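Local coordinates for protein putative Type I topoisomerase (Deinococcus radiodurans, PDB 3M4A) that probably relaxes DNA as a type IB topoisomerase, breaking one strand of the duplex, letting the DNA relax and rejoining the strand without ATP, at residues D59-F67 against Q76-V84; L130-D141 against T149-Q157. All coordinates share one frame; numbering follows the deposited sequence.

Interaction 1 (D59-F67 against Q76-V84); sequences DAENELQAF and QYRYHPDFV
L64 packs its CD1 methyl against the rings of Y77 and Y79, neighbours on one face of an antiparallel beta hairpin, and a classic beta bulge at Q65 and A66 sets how the two strands meet. Both backbone N-H groups of the bulge grip the carbonyl oxygen of R78: Q65 N lies in the carbonyl plane and A66 N is tilted 20° from it. R78 N returns a 2.8 Å hydrogen bond to A66 O.

A chi1 of -179° turns L64 CG away from its own N and brings CD1 to 3.7 Å from CE1 of Y79 and 3.9 Å from CD1 of Y77. F67 approaches the Y77 ring through CB alone, 3.4 Å from CD1; its own ring turns off to lie nearly parallel to that of Y55 on the next strand.

Where the hairpin opens, E63 lays CB over the centre of the F83 ring, 3.8 Å from the centroid, while its carboxylate pairs with R97. H80 reaches alongside the 59-67 backbone and puts its ring edge at the carbonyl of A60, with CD2 3.1 Å from A60 O. Replacing H80 by an alanine would probably open a gap beside the A60 and E61 carbonyls and leave D82 N without its ring acceptor. The Q65 side chain, bent at chi2, turns back so that NE2 donates to both D59 O and N62 O in its amide plane. At the edge of the imidazole, D82 N donates to H80 ND1 at 3.1 Å, only 1° out of the ring plane.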
# COMPACT_ATOMS: atom_id res chain seq x y z
N ASP A 59 -8.32 -23.42 -4.72
CA ASP A 59 -7.19 -23.60 -3.81
C ASP A 59 -7.58 -23.14 -2.40
O ASP A 59 -8.25 -22.11 -2.24
CB ASP A 59 -6.01 -22.78 -4.34
CG ASP A 59 -4.73 -23.01 -3.56
OD1 ASP A 59 -4.62 -24.04 -2.87
OD2 ASP A 59 -3.83 -22.15 -3.67
N ALA A 60 -7.17 -23.89 -1.39
CA ALA A 60 -7.55 -23.59 -0.01
C ALA A 60 -6.77 -22.42 0.60
O ALA A 60 -7.18 -21.89 1.63
CB ALA A 60 -7.39 -24.83 0.87
N GLU A 61 -5.66 -22.03 -0.03
CA GLU A 61 -4.75 -21.04 0.54
C GLU A 61 -5.04 -19.59 0.15
O GLU A 61 -4.84 -18.68 0.96
CB GLU A 61 -3.29 -21.39 0.20
CG GLU A 61 -2.68 -22.48 1.08
CD GLU A 61 -3.37 -23.83 0.92
OE1 GLU A 61 -3.91 -24.10 -0.17
OE2 GLU A 61 -3.36 -24.63 1.89
N ASN A 62 -5.51 -19.37 -1.08
CA ASN A 62 -5.79 -18.01 -1.59
C ASN A 62 -6.54 -17.11 -0.62
O ASN A 62 -7.60 -17.49 -0.11
CB ASN A 62 -6.58 -18.09 -2.90
CG ASN A 62 -5.71 -18.36 -4.11
OD1 ASN A 62 -4.69 -17.70 -4.31
ND2 ASN A 62 -6.11 -19.33 -4.93
N GLU A 63 -6.01 -15.90 -0.39
CA GLU A 63 -6.63 -14.93 0.50
C GLU A 63 -8.01 -14.46 0.02
O GLU A 63 -8.85 -14.08 0.84
CB GLU A 63 -5.71 -13.71 0.74
CG GLU A 63 -5.37 -12.87 -0.51
CD GLU A 63 -4.12 -13.33 -1.24
OE1 GLU A 63 -3.67 -14.47 -1.02
OE2 GLU A 63 -3.58 -12.54 -2.05
N LEU A 64 -8.22 -14.45 -1.29
CA LEU A 64 -9.54 -14.19 -1.87
C LEU A 64 -10.17 -15.52 -2.31
O LEU A 64 -9.76 -16.10 -3.32
CB LEU A 64 -9.45 -13.22 -3.06
CG LEU A 64 -10.79 -12.87 -3.73
CD1 LEU A 64 -11.83 -12.44 -2.70
CD2 LEU A 64 -10.59 -11.80 -4.79
N GLN A 65 -11.16 -15.97 -1.55
CA GLN A 65 -11.75 -17.30 -1.74
C GLN A 65 -12.90 -17.32 -2.76
O GLN A 65 -13.08 -18.32 -3.45
CB GLN A 65 -12.20 -17.87 -0.39
CG GLN A 65 -11.05 -18.42 0.43
CD GLN A 65 -10.57 -19.77 -0.08
OE1 GLN A 65 -11.34 -20.73 -0.10
NE2 GLN A 65 -9.31 -19.84 -0.51
N ALA A 66 -13.66 -16.23 -2.84
CA ALA A 66 -14.70 -16.10 -3.87
C ALA A 66 -15.11 -14.65 -4.13
O ALA A 66 -15.03 -13.80 -3.24
CB ALA A 66 -15.92 -16.93 -3.49
N PHE A 67 -15.56 -14.39 -5.36
CA PHE A 67 -16.11 -13.08 -5.74
C PHE A 67 -17.22 -13.18 -6.81
O PHE A 67 -17.16 -14.02 -7.71
CB PHE A 67 -14.99 -12.12 -6.19
CG PHE A 67 -14.33 -12.49 -7.50
CD1 PHE A 67 -14.86 -12.07 -8.71
CD2 PHE A 67 -13.16 -13.24 -7.51
CE1 PHE A 67 -14.25 -12.41 -9.92
CE2 PHE A 67 -12.54 -13.57 -8.71
CZ PHE A 67 -13.09 -13.15 -9.91
N GLN A 76 -19.01 -8.43 -4.65
CA GLN A 76 -19.06 -8.95 -3.29
C GLN A 76 -17.98 -10.02 -3.17
O GLN A 76 -17.69 -10.72 -4.14
CB GLN A 76 -20.44 -9.55 -3.00
CG GLN A 76 -21.60 -8.57 -3.17
CD GLN A 76 -21.56 -7.40 -2.19
OE1 GLN A 76 -21.01 -7.51 -1.09
NE2 GLN A 76 -22.15 -6.28 -2.58
N TYR A 77 -17.39 -10.15 -1.98
CA TYR A 77 -16.25 -11.05 -1.79
C TYR A 77 -16.37 -11.91 -0.54
O TYR A 77 -16.97 -11.52 0.46
CB TYR A 77 -14.95 -10.23 -1.68
CG TYR A 77 -14.75 -9.24 -2.79
CD1 TYR A 77 -14.16 -9.62 -3.99
CD2 TYR A 77 -15.16 -7.91 -2.66
CE1 TYR A 77 -13.98 -8.71 -5.03
CE2 TYR A 77 -14.98 -6.99 -3.68
CZ TYR A 77 -14.39 -7.40 -4.87
OH TYR A 77 -14.21 -6.49 -5.89
N ARG A 78 -15.76 -13.10 -0.60
CA ARG A 78 -15.52 -13.92 0.58
C ARG A 78 -14.04 -14.25 0.70
O ARG A 78 -13.40 -14.62 -0.28
CB ARG A 78 -16.37 -15.20 0.54
CG ARG A 78 -17.88 -14.95 0.67
CD ARG A 78 -18.23 -14.27 1.99
NE ARG A 78 -19.67 -14.18 2.23
CZ ARG A 78 -20.50 -13.30 1.66
NH1 ARG A 78 -20.05 -12.40 0.77
NH2 ARG A 78 -21.78 -13.31 1.97
N TYR A 79 -13.51 -14.13 1.91
CA TYR A 79 -12.06 -14.17 2.13
C TYR A 79 -11.62 -15.39 2.95
O TYR A 79 -12.43 -16.04 3.61
CB TYR A 79 -11.63 -12.91 2.87
CG TYR A 79 -11.91 -11.62 2.14
CD1 TYR A 79 -11.45 -11.40 0.85
CD2 TYR A 79 -12.61 -10.58 2.77
CE1 TYR A 79 -11.68 -10.20 0.18
CE2 TYR A 79 -12.85 -9.38 2.12
CZ TYR A 79 -12.38 -9.20 0.83
OH TYR A 79 -12.63 -8.00 0.19
N HIS A 80 -10.33 -15.67 2.89
CA HIS A 80 -9.70 -16.67 3.75
C HIS A 80 -9.68 -16.10 5.17
O HIS A 80 -9.28 -14.95 5.36
CB HIS A 80 -8.28 -16.94 3.26
CG HIS A 80 -7.64 -18.15 3.87
ND1 HIS A 80 -7.39 -18.26 5.22
CD2 HIS A 80 -7.18 -19.29 3.30
CE1 HIS A 80 -6.81 -19.42 5.46
NE2 HIS A 80 -6.67 -20.06 4.31
N PRO A 81 -10.10 -16.90 6.18
CA PRO A 81 -10.22 -16.37 7.55
C PRO A 81 -8.90 -15.91 8.19
O PRO A 81 -8.92 -15.03 9.05
CB PRO A 81 -10.82 -17.55 8.33
CG PRO A 81 -10.49 -18.76 7.52
CD PRO A 81 -10.50 -18.31 6.10
N ASP A 82 -7.78 -16.50 7.79
CA ASP A 82 -6.47 -16.11 8.30
C ASP A 82 -6.08 -14.67 7.94
O ASP A 82 -5.18 -14.09 8.55
CB ASP A 82 -5.38 -17.07 7.81
CG ASP A 82 -5.38 -18.39 8.57
OD1 ASP A 82 -6.10 -18.50 9.59
OD2 ASP A 82 -4.65 -19.32 8.14
N PHE A 83 -6.76 -14.09 6.94
CA PHE A 83 -6.49 -12.73 6.50
C PHE A 83 -7.52 -11.71 6.99
O PHE A 83 -7.37 -10.50 6.76
CB PHE A 83 -6.36 -12.70 4.97
CG PHE A 83 -5.13 -13.40 4.48
CD1 PHE A 83 -5.13 -14.78 4.29
CD2 PHE A 83 -3.96 -12.70 4.25
CE1 PHE A 83 -3.99 -15.44 3.86
CE2 PHE A 83 -2.81 -13.35 3.82
CZ PHE A 83 -2.83 -14.72 3.62
N VAL A 84 -8.55 -12.18 7.70
CA VAL A 84 -9.59 -11.30 8.22
C VAL A 84 -9.47 -11.10 9.74
O VAL A 84 -8.96 -11.96 10.45
CB VAL A 84 -11.00 -11.83 7.87
CG1 VAL A 84 -11.13 -12.03 6.37
CG2 VAL A 84 -11.30 -13.13 8.61

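Interaction 2 (L130-D141 against T149-Q157). With ACY (acetic acid), chain D.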
# COMPACT_ATOMS: atom_id res chain seq x y z
N LEU A 130 -0.09 6.89 -3.96
CA LEU A 130 0.46 7.66 -2.82
C LEU A 130 0.50 6.86 -1.49
O LEU A 130 1.46 6.98 -0.75
CB LEU A 130 -0.30 8.96 -2.64
CG LEU A 130 -0.03 9.98 -3.76
CD1 LEU A 130 -1.06 11.10 -3.75
CD2 LEU A 130 1.40 10.54 -3.59
N LEU A 131 -0.52 6.06 -1.23
CA LEU A 131 -0.51 5.15 -0.06
C LEU A 131 0.67 4.19 -0.14
O LEU A 131 1.36 3.94 0.85
CB LEU A 131 -1.80 4.35 0.03
CG LEU A 131 -3.12 5.04 0.31
CD1 LEU A 131 -4.32 4.09 0.14
CD2 LEU A 131 -3.12 5.71 1.69
N HIS A 132 0.89 3.65 -1.34
CA HIS A 132 1.92 2.66 -1.56
C HIS A 132 3.32 3.25 -1.42
O HIS A 132 4.15 2.71 -0.68
CB HIS A 132 1.72 2.07 -2.95
CG HIS A 132 2.72 1.00 -3.32
ND1 HIS A 132 2.99 0.70 -4.64
CD2 HIS A 132 3.48 0.17 -2.58
CE1 HIS A 132 3.88 -0.28 -4.69
NE2 HIS A 132 4.19 -0.62 -3.45
N VAL A 133 3.60 4.33 -2.16
CA VAL A 133 4.97 4.84 -2.26
C VAL A 133 5.32 5.85 -1.17
O VAL A 133 6.51 6.11 -0.94
CB VAL A 133 5.29 5.42 -3.68
CG1 VAL A 133 4.89 4.43 -4.78
CG2 VAL A 133 4.63 6.76 -3.90
N ALA A 134 4.31 6.43 -0.51
CA ALA A 134 4.55 7.44 0.52
C ALA A 134 3.93 7.16 1.89
O ALA A 134 4.14 7.94 2.81
CB ALA A 134 4.12 8.81 0.01
N ARG A 135 3.20 6.06 2.02
CA ARG A 135 2.85 5.49 3.34
C ARG A 135 1.92 6.43 4.12
O ARG A 135 1.96 6.51 5.36
CB ARG A 135 4.12 5.13 4.11
CG ARG A 135 4.97 4.09 3.41
CD ARG A 135 6.40 4.00 3.93
NE ARG A 135 7.16 5.23 3.73
CZ ARG A 135 7.89 5.50 2.66
NH1 ARG A 135 7.98 4.65 1.66
NH2 ARG A 135 8.55 6.65 2.59
N PHE A 136 1.05 7.11 3.39
CA PHE A 136 -0.01 7.92 4.01
C PHE A 136 -1.02 7.06 4.78
O PHE A 136 -1.27 5.90 4.43
CB PHE A 136 -0.82 8.64 2.95
CG PHE A 136 -0.19 9.90 2.37
CD1 PHE A 136 -0.46 11.16 2.91
CD2 PHE A 136 0.60 9.82 1.23
CE1 PHE A 136 0.07 12.29 2.33
CE2 PHE A 136 1.14 10.95 0.65
CZ PHE A 136 0.89 12.19 1.20
N ARG A 137 -1.63 7.68 5.79
CA ARG A 137 -2.91 7.22 6.32
C ARG A 137 -4.02 7.75 5.42
O ARG A 137 -3.89 8.80 4.80
CB ARG A 137 -3.12 7.77 7.73
CG ARG A 137 -2.09 7.36 8.75
CD ARG A 137 -2.40 8.07 10.05
NE ARG A 137 -1.52 7.77 11.15
CZ ARG A 137 -0.37 8.40 11.42
NH1 ARG A 137 0.09 9.35 10.63
NH2 ARG A 137 0.32 8.05 12.49
N VAL A 138 -5.14 7.04 5.34
CA VAL A 138 -6.25 7.48 4.49
C VAL A 138 -7.00 8.69 5.09
O VAL A 138 -7.37 9.62 4.38
CB VAL A 138 -7.24 6.31 4.20
CG1 VAL A 138 -8.49 6.83 3.52
CG2 VAL A 138 -6.56 5.22 3.34
N GLY A 139 -7.21 8.66 6.41
CA GLY A 139 -7.94 9.72 7.10
C GLY A 139 -9.44 9.56 6.93
O GLY A 139 -9.91 8.64 6.26
N SER A 140 -10.19 10.47 7.55
CA SER A 140 -11.65 10.53 7.39
C SER A 140 -12.15 11.95 7.66
O SER A 140 -11.52 12.68 8.42
CB SER A 140 -12.34 9.52 8.31
OG SER A 140 -12.35 9.96 9.66
N ASP A 141 -13.27 12.33 7.04
CA ASP A 141 -13.81 13.68 7.16
C ASP A 141 -14.23 14.01 8.59
O ASP A 141 -13.94 15.09 9.09
CB ASP A 141 -15.05 13.87 6.27
CG ASP A 141 -14.71 14.04 4.80
OD1 ASP A 141 -13.53 13.86 4.43
OD2 ASP A 141 -15.63 14.33 4.02
N THR A 149 -6.72 17.77 12.03
CA THR A 149 -5.53 17.13 11.49
C THR A 149 -5.94 16.34 10.24
O THR A 149 -7.14 16.08 10.02
CB THR A 149 -4.86 16.20 12.51
OG1 THR A 149 -5.77 15.18 12.88
CG2 THR A 149 -4.41 16.99 13.76
N TYR A 150 -4.96 15.99 9.41
CA TYR A 150 -5.22 15.53 8.06
C TYR A 150 -4.59 14.19 7.72
O TYR A 150 -3.63 13.77 8.37
CB TYR A 150 -4.75 16.58 7.07
CG TYR A 150 -5.34 17.94 7.32
CD1 TYR A 150 -4.64 18.89 8.06
CD2 TYR A 150 -6.61 18.25 6.87
CE1 TYR A 150 -5.19 20.13 8.30
CE2 TYR A 150 -7.16 19.49 7.10
CZ TYR A 150 -6.46 20.42 7.82
OH TYR A 150 -7.03 21.67 8.03
N GLY A 151 -5.19 13.52 6.74
CA GLY A 151 -4.67 12.31 6.14
C GLY A 151 -4.86 12.46 4.65
O GLY A 151 -5.30 13.49 4.19
N LEU A 152 -4.55 11.43 3.88
CA LEU A 152 -4.56 11.59 2.43
C LEU A 152 -5.89 12.12 1.88
O LEU A 152 -5.90 13.06 1.07
CB LEU A 152 -4.19 10.26 1.76
CG LEU A 152 -4.03 10.34 0.25
CD1 LEU A 152 -2.81 11.18 -0.14
CD2 LEU A 152 -3.94 8.91 -0.33
N SER A 153 -7.00 11.53 2.31
CA SER A 153 -8.32 11.85 1.73
C SER A 153 -8.86 13.20 2.18
O SER A 153 -9.83 13.70 1.60
CB SER A 153 -9.33 10.74 2.00
OG SER A 153 -9.71 10.67 3.36
N THR A 154 -8.24 13.80 3.19
CA THR A 154 -8.64 15.09 3.72
C THR A 154 -7.60 16.20 3.46
O THR A 154 -7.71 17.30 3.99
CB THR A 154 -8.99 14.95 5.23
OG1 THR A 154 -7.88 14.40 5.95
CG2 THR A 154 -10.18 14.01 5.38
N LEU A 155 -6.63 15.94 2.58
CA LEU A 155 -5.65 16.95 2.25
C LEU A 155 -6.29 18.10 1.49
O LEU A 155 -7.23 17.91 0.72
CB LEU A 155 -4.49 16.42 1.40
CG LEU A 155 -3.50 15.45 2.03
CD1 LEU A 155 -2.35 15.20 1.06
CD2 LEU A 155 -2.98 15.98 3.36
N ARG A 156 -5.76 19.28 1.77
CA ARG A 156 -6.12 20.48 1.09
C ARG A 156 -5.03 20.81 0.07
O ARG A 156 -3.89 20.35 0.17
CB ARG A 156 -6.26 21.62 2.11
CG ARG A 156 -7.44 21.42 3.05
CD ARG A 156 -7.39 22.40 4.21
NE ARG A 156 -8.63 22.35 4.98
CZ ARG A 156 -9.73 23.06 4.71
NH1 ARG A 156 -9.78 23.92 3.70
NH2 ARG A 156 -10.80 22.90 5.48
N GLN A 157 -5.39 21.60 -0.93
CA GLN A 157 -4.40 22.05 -1.90
C GLN A 157 -3.21 22.75 -1.25
O GLN A 157 -2.09 22.64 -1.76
CB GLN A 157 -5.01 22.98 -2.96
CG GLN A 157 -5.93 22.24 -3.90
CD GLN A 157 -6.38 23.08 -5.10
OE1 GLN A 157 -5.79 24.12 -5.40
NE2 GLN A 157 -7.43 22.62 -5.77
C ACY D . 0.86 1.99 -7.24
O ACY D . 0.56 2.52 -8.33
OXT ACY D . 2.00 2.09 -6.73
CH3 ACY D . -0.19 1.19 -6.52
O HOH W 1 -2.17 11.57 9.24
O HOH W 2 -8.11 13.23 8.36
O HOH W 3 -12.42 11.44 3.73
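L152 drives its side chain into the apolar side of the 130-141 segment, and here the packing is close. Its CD1 sits over the centre of the F136 ring, 3.7 Å from the centroid and 5° off the ring normal, a CH-pi contact. The same methyl meets CD1 of L130 at 4.0 Å, while CD2 turns to CD2 of L131. A chi1 of -174° extends L152 away from its own N, which carries this fork between the end of helix 120-134 and the ring that follows it. L155 CD1 adds a contact at CE1 of F136, and F169 backs L130 and L155.

Next to this core the backbones lock together. L152 N donates to R137 O, and V138 O accepts from both S153 N and S153 OG, each at 2.8 Å. G139 and G151 face each other with CA atoms 4.3 Å apart, too close for a side chain on G151.

Toward S140 and D141 the fit turns watery. T154 CG2 lies 3.5 Å from OD1 of D141, and one water bridges D141 OD1 to S153 OG; the carboxylate is also held by H218 and R216. Another water sits at T154 OG1 and weakly reaches S140 O and T149 O. At the other end, H132 ND1 donates to OXT of a bound acetic acid, probably from the crystallisation liquor, which R129 also holds.

The link between helices 120-134 and 141-147, the second N-capped by S140, thus packs on the 3-10 segment 152-153 within the type IB topoisomerase catalytic core.

Interaction 1 closes before interaction 2 opens along the chain, and the two do not touch: their centres lie 28 Å apart and their nearest atoms about 14 Å. Interaction 1 belongs to a three-stranded antiparallel sheet, where strand 64-69 runs between 54-56 and 75-79. Interaction 2 joins the end of helix 120-134 to the loop between helix 141-147 and strand 160-163, beside a second three-stranded sheet. Helix 91-113 follows the first contact and precedes the second. The nucleic acid comes within about 14 Å of the nearest atom of interaction 1 and about 10 Å of that of interaction 2, so neither touches the DNA directly.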